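Local coordinates for amidase, hydantoinase/carbamoylase family (Burkholderia vietnamiensis, PDB 5I4M) that probably hydrolyses carbon-nitrogen bonds of non-peptide substrates such as N-carbamoyl-L-amino acids, as a zinc-dependent enzyme of the peptidase M20 family, at the interface of chains A and B. Sequence-based numbering; all coordinates share one arbitrary frame. Chains: chain A/B, Amidase, hydantoinase/carbamoylase family.

Contact 1: the interface of chains A and B. Residues chain A 151-152, 155, 238, 287, 303, 305, 343; chain B 295.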
loop_
_atom_site.group_PDB
_atom_site.type_symbol
_atom_site.label_atom_id
_atom_site.label_comp_id
_atom_site.label_asym_id
_atom_site.label_seq_id
_atom_site.Cartn_x
_atom_site.Cartn_y
_atom_site.Cartn_z
ATOM N N GLY A 151 -5.545 16.203 -8.105
ATOM C CA GLY A 151 -5.899 15.793 -6.758
ATOM C C GLY A 151 -5.369 14.436 -6.348
ATOM O O GLY A 151 -5.936 13.809 -5.447
ATOM N N SER A 152 -4.280 13.974 -6.969
ATOM C CA SER A 152 -3.704 12.664 -6.681
ATOM C C SER A 152 -2.595 12.737 -5.634
ATOM O O SER A 152 -2.644 12.029 -4.620
ATOM C CB SER A 152 -3.162 12.033 -7.971
ATOM O OG SER A 152 -2.525 10.793 -7.675
ATOM N N ALA A 155 -4.679 15.887 -2.145
ATOM C CA ALA A 155 -6.092 15.785 -2.445
ATOM C C ALA A 155 -6.862 16.916 -1.763
ATOM O O ALA A 155 -6.424 17.436 -0.736
ATOM C CB ALA A 155 -6.653 14.433 -1.979
ATOM N N GLU A 238 -12.267 9.967 2.545
ATOM C CA GLU A 238 -11.154 9.258 3.155
ATOM C C GLU A 238 -11.688 8.480 4.350
ATOM O O GLU A 238 -12.390 9.043 5.199
ATOM C CB GLU A 238 -10.047 10.227 3.594
ATOM C CG GLU A 238 -9.293 10.854 2.413
ATOM C CD GLU A 238 -8.178 11.808 2.827
ATOM O OE1 GLU A 238 -7.431 12.262 1.931
ATOM O OE2 GLU A 238 -8.038 12.095 4.035
ATOM N N MET A 287 -7.334 4.135 -3.869
ATOM C CA MET A 287 -6.157 4.283 -3.021
ATOM C C MET A 287 -6.393 3.549 -1.711
ATOM O O MET A 287 -7.454 3.695 -1.097
ATOM C CB MET A 287 -5.849 5.767 -2.770
ATOM C CG MET A 287 -4.619 6.007 -1.899
ATOM S SD MET A 287 -4.437 7.760 -1.580
ATOM C CE MET A 287 -2.968 7.758 -0.547
ATOM N N PHE A 303 -6.280 2.629 5.615
ATOM C CA PHE A 303 -6.765 3.878 5.038
ATOM C C PHE A 303 -7.157 3.617 3.592
ATOM O O PHE A 303 -6.438 2.917 2.871
ATOM C CB PHE A 303 -5.668 4.949 5.099
ATOM C CG PHE A 303 -5.943 6.178 4.261
ATOM C CD1 PHE A 303 -5.551 6.231 2.926
ATOM C CD2 PHE A 303 -6.561 7.285 4.819
ATOM C CE1 PHE A 303 -5.797 7.368 2.149
ATOM C CE2 PHE A 303 -6.799 8.428 4.056
ATOM C CZ PHE A 303 -6.416 8.465 2.720
ATOM N N THR A 305 -9.709 5.391 0.042
ATOM C CA THR A 305 -10.481 6.487 -0.526
ATOM C C THR A 305 -11.732 5.961 -1.208
ATOM O O THR A 305 -11.787 4.809 -1.654
ATOM C CB THR A 305 -9.654 7.288 -1.540
ATOM O OG1 THR A 305 -9.238 6.430 -2.614
ATOM C CG2 THR A 305 -8.424 7.879 -0.865
ATOM N N ILE A 343 -14.057 14.527 1.906
ATOM C CA ILE A 343 -13.036 15.557 1.746
ATOM C C ILE A 343 -13.284 16.457 0.543
ATOM O O ILE A 343 -12.556 17.446 0.366
ATOM C CB ILE A 343 -11.627 14.940 1.651
ATOM C CG1 ILE A 343 -11.479 14.118 0.370
ATOM C CG2 ILE A 343 -11.323 14.079 2.886
ATOM C CD1 ILE A 343 -10.018 13.967 -0.069
ATOM N N ARG B 295 -6.272 7.935 -5.978
ATOM C CA ARG B 295 -7.679 7.846 -5.595
ATOM C C ARG B 295 -8.626 7.947 -6.785
ATOM O O ARG B 295 -9.709 7.350 -6.753
ATOM C CB ARG B 295 -8.012 8.907 -4.545
ATOM C CG ARG B 295 -7.715 10.348 -4.922
ATOM C CD ARG B 295 -7.775 11.205 -3.656
ATOM N NE ARG B 295 -6.592 11.023 -2.806
ATOM C CZ ARG B 295 -6.581 11.152 -1.478
ATOM N NH1 ARG B 295 -7.701 11.437 -0.814
ATOM N NH2 ARG B 295 -5.448 10.995 -0.809
HETATM O O HOH W 1 -4.430 9.676 -4.326
HETATM O O HOH W 2 -11.017 6.328 -4.697
HETATM O O HOH W 3 -2.623 11.481 -1.947
#
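B:Arg295 pushes its whole side chain into chain A and meets A:Glu238 of strand 233-242, in the dimerisation region of this M20-family amidase. The guanidinium NH1 of B:Arg295 donates to carboxylate OE1 of A:Glu238 at 2.9 Å, a salt bridge that is also a nearly straight hydrogen bond (162° at H). The oxygen lies close to the guanidinium plane and receives the bond on its anti lone pair, while the carboxylate is turned 49° from that plane. Flanking groups sandwich the guanidinium and would limit its rotation: methyl CB of A:Ala155 sits over the centre of one face, 3.3 Å from CZ of B:Arg295, and CG2 of A:Thr305 covers the other face nearer the rim. A:Met287 runs extended alongside in the same direction, its SD 3.5 Å from NH2 of B:Arg295. With chi1 at 56° and a bend at its third torsion, B:Arg295 brings both NE and its backbone N to 3.0 Å from water 1. That water and water 3, bound by NH2, both contact the backbone O of A:Ser152, so the arginine reaches the loop just after zinc ligand A:Glu150, possibly coupling dimer and active site. Water 2 joins OG1 of A:Thr305 to the backbone O of B:Arg295.

Contact 2: the interface of chains A and B. Residues chain A 286-289; chain B 290, 293-294.
This is a two-fold symmetric homodimer interface in which a side-chain amide of one subunit reads the backbone of the other, in the M20 dimerisation region and so probably part of the biological dimer. B:Asn293 carries it, with 70 Å² of its surface hidden. OD1 of B:Asn293 accepts from the backbone N of A:Met288 at 2.8 Å, nearly straight at the hydrogen (162°), with the donor tilted 22° from the carbonyl plane. ND2 of B:Asn293 donates back to the carbonyl O of A:Met288 at 3.1 Å; here the bond is more bent and the donor stands above that carbonyl's plane. A chi1 of -145° turns the amide to face both backbone atoms. It also leaves OD1 of B:Asn293 3.2 Å from O of A:Met288, an unfavourable acceptor-acceptor approach that the two bonds presumably offset. A:Met287 crosses B:Asn293 at about a right angle, its CG 3.4 Å from the asparagine's backbone O. Water 5 bridges the carbonyl O of A:Met288 to the backbone N of B:Val290. Water 4 joins the O of A:Gly286 to the backbone N and O of B:Ser294. In the fold, A:Met288 begins strand 288-291, B:Val290 belongs to the same strand of the partner, and B:Asn293 lies in the loop just after it.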
loop_
_atom_site.group_PDB
_atom_site.type_symbol
_atom_site.label_atom_id
_atom_site.label_comp_id
_atom_site.label_asym_id
_atom_site.label_seq_id
_atom_site.Cartn_x
_atom_site.Cartn_y
_atom_site.Cartn_z
ATOM N N GLY A 286 -9.722 3.824 -5.201
ATOM C CA GLY A 286 -8.500 3.861 -5.980
ATOM C C GLY A 286 -7.234 3.815 -5.153
ATOM O O GLY A 286 -6.163 3.490 -5.668
ATOM N N MET A 287 -7.334 4.135 -3.869
ATOM C CA MET A 287 -6.157 4.283 -3.021
ATOM C C MET A 287 -6.393 3.549 -1.711
ATOM O O MET A 287 -7.454 3.695 -1.097
ATOM C CB MET A 287 -5.849 5.767 -2.770
ATOM C CG MET A 287 -4.619 6.007 -1.899
ATOM S SD MET A 287 -4.437 7.760 -1.580
ATOM C CE MET A 287 -2.968 7.758 -0.547
ATOM N N MET A 288 -5.405 2.765 -1.288
ATOM C CA MET A 288 -5.516 1.971 -0.072
ATOM C C MET A 288 -4.127 1.828 0.526
ATOM O O MET A 288 -3.167 1.568 -0.199
ATOM C CB MET A 288 -6.113 0.581 -0.352
ATOM C CG MET A 288 -6.303 -0.241 0.921
ATOM S SD MET A 288 -7.209 -1.788 0.697
ATOM C CE MET A 288 -8.870 -1.153 0.451
ATOM N N GLN A 289 -4.027 1.999 1.845
ATOM C CA GLN A 289 -2.766 1.836 2.578
ATOM C C GLN A 289 -3.029 0.913 3.761
ATOM O O GLN A 289 -3.825 1.252 4.639
ATOM C CB GLN A 289 -2.215 3.179 3.084
ATOM C CG GLN A 289 -1.846 4.231 2.010
ATOM C CD GLN A 289 -1.578 5.629 2.605
ATOM O OE1 GLN A 289 -2.217 6.034 3.569
ATOM N NE2 GLN A 289 -0.624 6.356 2.030
ATOM N N VAL B 290 -1.273 -1.797 -3.858
ATOM C CA VAL B 290 -2.183 -1.371 -4.915
ATOM C C VAL B 290 -1.419 -0.484 -5.887
ATOM O O VAL B 290 -0.589 0.324 -5.461
ATOM C CB VAL B 290 -3.388 -0.622 -4.322
ATOM C CG1 VAL B 290 -4.292 -0.128 -5.422
ATOM C CG2 VAL B 290 -4.163 -1.530 -3.331
ATOM N N ASN B 293 -2.407 3.198 -7.058
ATOM C CA ASN B 293 -2.785 3.675 -5.718
ATOM C C ASN B 293 -3.117 5.166 -5.723
ATOM O O ASN B 293 -2.790 5.900 -4.782
ATOM C CB ASN B 293 -1.701 3.374 -4.673
ATOM C CG ASN B 293 -2.285 3.047 -3.304
ATOM O OD1 ASN B 293 -3.413 2.588 -3.204
ATOM N ND2 ASN B 293 -1.513 3.291 -2.246
ATOM N N SER B 294 -3.760 5.622 -6.788
ATOM C CA SER B 294 -4.225 6.998 -6.891
ATOM C C SER B 294 -5.740 7.010 -6.781
ATOM O O SER B 294 -6.416 6.196 -7.411
ATOM C CB SER B 294 -3.788 7.639 -8.206
ATOM O OG SER B 294 -4.331 8.946 -8.333
HETATM O O HOH W 4 -5.232 3.312 -8.197
HETATM O O HOH W 5 -1.295 -0.191 -1.337
#

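Contact 3: the interface of chains A and B. Residues chain A 271, 274-275, 281-283; chain B 253.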
loop_
_atom_site.group_PDB
_atom_site.type_symbol
_atom_site.label_atom_id
_atom_site.label_comp_id
_atom_site.label_asym_id
_atom_site.label_seq_id
_atom_site.Cartn_x
_atom_site.Cartn_y
_atom_site.Cartn_z
ATOM N N ASN A 271 -18.451 -0.544 -5.136
ATOM C CA ASN A 271 -18.797 -0.993 -6.481
ATOM C C ASN A 271 -20.292 -1.246 -6.593
ATOM O O ASN A 271 -20.941 -0.814 -7.554
ATOM C CB ASN A 271 -18.001 -2.249 -6.828
ATOM C CG ASN A 271 -18.281 -2.753 -8.235
ATOM O OD1 ASN A 271 -17.758 -2.221 -9.221
ATOM N ND2 ASN A 271 -19.093 -3.789 -8.333
ATOM N N GLY A 274 -22.106 1.977 -6.941
ATOM C CA GLY A 274 -21.990 2.444 -8.318
ATOM C C GLY A 274 -22.977 1.750 -9.241
ATOM O O GLY A 274 -23.723 2.393 -9.986
ATOM N N LEU A 275 -23.022 0.420 -9.176
ATOM C CA LEU A 275 -23.897 -0.317 -10.075
ATOM C C LEU A 275 -25.370 -0.117 -9.727
ATOM O O LEU A 275 -26.233 -0.218 -10.608
ATOM C CB LEU A 275 -23.527 -1.798 -10.047
ATOM C CG LEU A 275 -22.129 -2.136 -10.550
ATOM C CD1 LEU A 275 -21.837 -3.618 -10.319
ATOM C CD2 LEU A 275 -22.017 -1.791 -12.030
ATOM N N GLY A 281 -24.112 6.333 -12.520
ATOM C CA GLY A 281 -23.314 6.318 -11.305
ATOM C C GLY A 281 -21.893 5.849 -11.572
ATOM O O GLY A 281 -21.654 4.952 -12.384
ATOM N N CYS A 282 -20.939 6.495 -10.900
ATOM C CA CYS A 282 -19.527 6.129 -10.921
ATOM C C CYS A 282 -19.062 5.951 -9.487
ATOM O O CYS A 282 -19.327 6.814 -8.645
ATOM C CB CYS A 282 -18.660 7.203 -11.600
ATOM S SG CYS A 282 -19.233 7.764 -13.218
ATOM N N ALA A 283 -18.340 4.858 -9.212
ATOM C CA ALA A 283 -17.892 4.585 -7.847
ATOM C C ALA A 283 -16.622 3.757 -7.884
ATOM O O ALA A 283 -16.584 2.720 -8.554
ATOM C CB ALA A 283 -18.967 3.854 -7.034
ATOM N N MET B 253 -18.938 1.798 -15.801
ATOM C CA MET B 253 -18.801 0.767 -14.772
ATOM C C MET B 253 -18.775 -0.651 -15.320
ATOM O O MET B 253 -17.968 -1.454 -14.821
ATOM C CB MET B 253 -19.934 0.869 -13.735
ATOM C CG MET B 253 -19.907 2.098 -12.830
ATOM S SD MET B 253 -18.502 2.135 -11.718
ATOM C CE MET B 253 -18.878 0.792 -10.581
HETATM O O HOH W 6 -17.872 -2.271 -12.269
HETATM O O HOH W 7 -20.501 4.583 -15.162
#
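B:Met253, with 106 Å² of its surface hidden by chain A, inserts between the end of helix 259-276 and the segment leading into strand 282-284, where A:Leu275 and A:Gly281 give up the next largest areas. The methionine is folded rather than extended: chi2 (-66°) and chi3 (-69°) both bend the chain, and this carries its thioether and terminal methyl in between the two walls. On the helix side, CD2 of A:Leu275 packs against CB of B:Met253 at 3.8 Å, the two side chains meeting at a slant. On the other side the wall is backbone, the carbonyl O of A:Gly281 lying 3.4 Å from CG of B:Met253. SD of B:Met253 is 3.7 Å from the backbone N of A:Ala283, and CE of B:Met253 comes within 3.6 Å of the carbonyl O of A:Ala283. The methyl CE of B:Met253 also touches OD1 of A:Asn271 at 3.5 Å, as the asparagine and methionine run past each other in opposite senses. Water completes the fit on both flanks. Water 6 connects A:Asn271 OD1 to the backbone O of B:Met253, 2.7 Å from the latter, and water 7 lies between the O of A:Gly281 and the backbone N of B:Met253. The 3-10 turn 253-255 is thus docked onto the partner by packing of the methionine together with water bridges, a fit that would help hold the two subunits in register.

Contacts 1 and 2 are neighbours, their C-alpha centres about 8 Å apart, and A:Met287 takes part in both; chain B reaches them mainly through the stretch B:Asn293 to B:Arg295, with B:Val290 beside it, so that one stretch probably positions the partner at adjoining points. The C-alpha centre of contact 3 is about 17 Å from those of contact 1 and contact 2. Contact 3 uses helix 259-276, strand 282-284 and the partner's 3-10 turn 253-255. Chain A residues 281-283 and 286-289 are close in sequence and link the two areas. Two-fold symmetry repeats every contact with chains exchanged, so attachment is made at several separate points on each subunit.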